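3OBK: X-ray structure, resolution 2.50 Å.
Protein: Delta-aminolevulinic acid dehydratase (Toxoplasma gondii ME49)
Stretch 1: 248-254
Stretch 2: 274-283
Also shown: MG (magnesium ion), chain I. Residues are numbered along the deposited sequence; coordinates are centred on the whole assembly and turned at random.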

# COMPACT_ATOMS: atom_id res chain seq x y z
N GLU A 248 16.37 11.11 0.71
CA GLU A 248 17.73 10.68 1.02
C GLU A 248 17.80 9.93 2.36
O GLU A 248 18.60 9.02 2.51
CB GLU A 248 18.66 11.90 1.03
CG GLU A 248 20.11 11.59 1.04
CD GLU A 248 21.00 12.85 1.10
OE1 GLU A 248 20.47 14.00 1.19
OE2 GLU A 248 22.24 12.66 1.05
N ALA A 249 16.98 10.30 3.33
CA ALA A 249 17.00 9.63 4.65
C ALA A 249 16.73 8.13 4.51
O ALA A 249 17.32 7.34 5.20
CB ALA A 249 16.02 10.25 5.62
N GLU A 250 15.87 7.76 3.58
CA GLU A 250 15.52 6.36 3.34
C GLU A 250 16.66 5.60 2.66
O GLU A 250 16.90 4.43 2.92
CB GLU A 250 14.25 6.28 2.48
CG GLU A 250 13.06 7.00 3.14
CD GLU A 250 11.80 7.01 2.24
OE1 GLU A 250 11.26 8.14 2.00
OE2 GLU A 250 11.38 5.90 1.78
N ARG A 251 17.37 6.28 1.78
CA ARG A 251 18.55 5.69 1.21
C ARG A 251 19.52 5.34 2.35
O ARG A 251 20.02 4.23 2.44
CB ARG A 251 19.17 6.67 0.22
CG ARG A 251 20.00 6.04 -0.83
CD ARG A 251 20.74 7.07 -1.69
NE ARG A 251 21.86 6.40 -2.35
CZ ARG A 251 22.81 7.01 -3.05
NH1 ARG A 251 22.78 8.31 -3.21
NH2 ARG A 251 23.79 6.28 -3.60
N GLU A 252 19.75 6.27 3.27
CA GLU A 252 20.71 6.01 4.34
C GLU A 252 20.21 4.93 5.29
O GLU A 252 20.98 4.03 5.68
CB GLU A 252 21.05 7.31 5.07
CG GLU A 252 21.88 8.32 4.19
CD GLU A 252 23.39 8.05 4.21
OE1 GLU A 252 23.87 7.26 5.06
OE2 GLU A 252 24.14 8.64 3.40
N ALA A 253 18.94 5.01 5.68
CA ALA A 253 18.42 4.10 6.67
C ALA A 253 18.44 2.67 6.12
O ALA A 253 18.92 1.77 6.76
CB ALA A 253 17.05 4.54 7.13
N GLU A 254 17.97 2.46 4.89
CA GLU A 254 17.94 1.10 4.32
C GLU A 254 19.35 0.50 4.26
O GLU A 254 19.54 -0.69 4.53
CB GLU A 254 17.28 1.07 2.93
MG MG I . 25.35 6.16 5.40
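Stretch 2 274-283: DVLAKIREKS

The contact between the two helices centres on two alanines of stretch 1, Ala-249 and Ala-253, one turn apart and both directing their CA-to-CB bonds toward stretch 2. Ile-279 packs against both of them. Its CG2 lies 3.7 Å from Ala-253 CB, while its CD1, carried by an m,m rotamer, reaches 4.2 Å from Ala-249 CB and 3.8 Å from the backbone atom Ala-249 O. One turn earlier in stretch 2, Val-275, in the t rotamer, brings CG1 to 3.5 Å from Ala-249 CB, so that this methyl group meets both Val-275 and Ile-279.

Across the interface, the CA atoms of Ala-249 and Val-275 are 6.9 Å apart, and those of Glu-250 and Ile-279 6.6 Å. Stretch 2 enters already helical and stays so through Lys-282, and Ser-283 is the first residue to leave helical phi/psi, although its N still donates to Ile-279 O at 2.8 Å. Stretch 1 is helical throughout. The two helices run in broadly the same direction, crossing at -47° with their axes 10.1 Å apart at closest approach, and the stretches bury 268 Å² in total.

Toward the polar edge, the CA-to-CB bond of Glu-250 points sideways to stretch 2, but the end of its side chain comes nearer. Its CG lies 3.9 Å from Ile-279 CD1, extending the apolar packing, and its carboxylate meets the aliphatic parts of two lysines: OE1 is 4.0 Å from Lys-278 CG, and OE2 is 3.7 Å from Lys-282 CD. No hydrogen bond or salt bridge joins the stretches; within stretch 2, Lys-278 NZ forms a salt bridge with Glu-281 OE1 at 2.8 Å. Beyond the contact, the end of Glu-252 leads away from stretch 2, and its OE1 binds the magnesium ion MG at 1.9 Å.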

# COMPACT_ATOMS: atom_id res chain seq x y z
N ASP A 274 9.68 14.52 11.29
CA ASP A 274 9.18 13.94 10.02
C ASP A 274 10.07 12.82 9.51
O ASP A 274 9.57 11.82 8.98
CB ASP A 274 8.99 14.99 8.91
CG ASP A 274 10.25 15.69 8.56
OD1 ASP A 274 10.90 16.16 9.52
OD2 ASP A 274 10.61 15.79 7.36
N VAL A 275 11.38 12.99 9.60
CA VAL A 275 12.29 11.97 9.14
C VAL A 275 12.24 10.78 10.09
O VAL A 275 12.25 9.63 9.66
CB VAL A 275 13.71 12.54 9.04
CG1 VAL A 275 14.72 11.44 8.61
CG2 VAL A 275 13.71 13.70 8.09
N LEU A 276 12.19 11.08 11.38
CA LEU A 276 12.05 10.08 12.41
C LEU A 276 10.83 9.21 12.14
O LEU A 276 10.96 7.99 12.12
CB LEU A 276 11.94 10.74 13.80
CG LEU A 276 11.81 9.85 15.02
CD1 LEU A 276 13.04 8.98 15.23
CD2 LEU A 276 11.57 10.71 16.26
N ALA A 277 9.67 9.82 11.91
CA ALA A 277 8.43 9.05 11.68
C ALA A 277 8.53 8.24 10.41
O ALA A 277 8.05 7.12 10.36
CB ALA A 277 7.22 9.93 11.63
N LYS A 278 9.14 8.79 9.38
CA LYS A 278 9.15 8.10 8.10
C LYS A 278 10.02 6.85 8.19
O LYS A 278 9.61 5.78 7.77
CB LYS A 278 9.59 9.01 6.97
CG LYS A 278 9.66 8.32 5.61
CD LYS A 278 8.38 7.51 5.23
CE LYS A 278 7.45 8.25 4.25
NZ LYS A 278 6.01 7.79 4.40
N ILE A 279 11.20 6.99 8.82
CA ILE A 279 12.10 5.86 9.00
C ILE A 279 11.51 4.85 9.95
O ILE A 279 11.66 3.66 9.76
CB ILE A 279 13.52 6.30 9.46
CG1 ILE A 279 14.13 7.26 8.43
CG2 ILE A 279 14.42 5.07 9.64
CD1 ILE A 279 14.01 6.80 6.94
N ARG A 280 10.80 5.30 10.96
CA ARG A 280 10.05 4.38 11.84
C ARG A 280 9.07 3.51 11.09
O ARG A 280 8.90 2.36 11.42
CB ARG A 280 9.27 5.17 12.88
CG ARG A 280 8.45 4.32 13.84
CD ARG A 280 9.24 3.14 14.33
NE ARG A 280 9.04 2.91 15.74
CZ ARG A 280 8.20 2.01 16.26
NH1 ARG A 280 7.47 1.19 15.49
NH2 ARG A 280 8.14 1.92 17.60
N GLU A 281 8.39 4.09 10.11
CA GLU A 281 7.35 3.43 9.35
C GLU A 281 7.97 2.33 8.50
O GLU A 281 7.42 1.26 8.38
CB GLU A 281 6.63 4.47 8.48
CG GLU A 281 5.49 3.98 7.60
CD GLU A 281 4.74 5.14 6.88
OE1 GLU A 281 5.37 6.22 6.65
OE2 GLU A 281 3.53 4.95 6.52
N LYS A 282 9.15 2.59 7.96
CA LYS A 282 9.80 1.69 7.01
C LYS A 282 10.85 0.73 7.63
O LYS A 282 11.08 -0.36 7.10
CB LYS A 282 10.36 2.51 5.83
CG LYS A 282 9.32 2.59 4.65
CD LYS A 282 9.15 3.95 3.97
CE LYS A 282 7.66 4.16 3.53
NZ LYS A 282 7.11 3.26 2.42
N SER A 283 11.44 1.09 8.76
CA SER A 283 12.48 0.25 9.35
C SER A 283 11.90 -0.86 10.20
O SER A 283 10.78 -0.75 10.71
CB SER A 283 13.37 1.08 10.25
OG SER A 283 14.49 0.32 10.62
O HOH W 1 24.33 6.26 7.54
O HOH W 2 26.21 7.95 6.03
O HOH W 3 26.25 6.88 3.54
O HOH W 4 24.41 4.22 5.38
O HOH W 5 27.14 5.44 5.99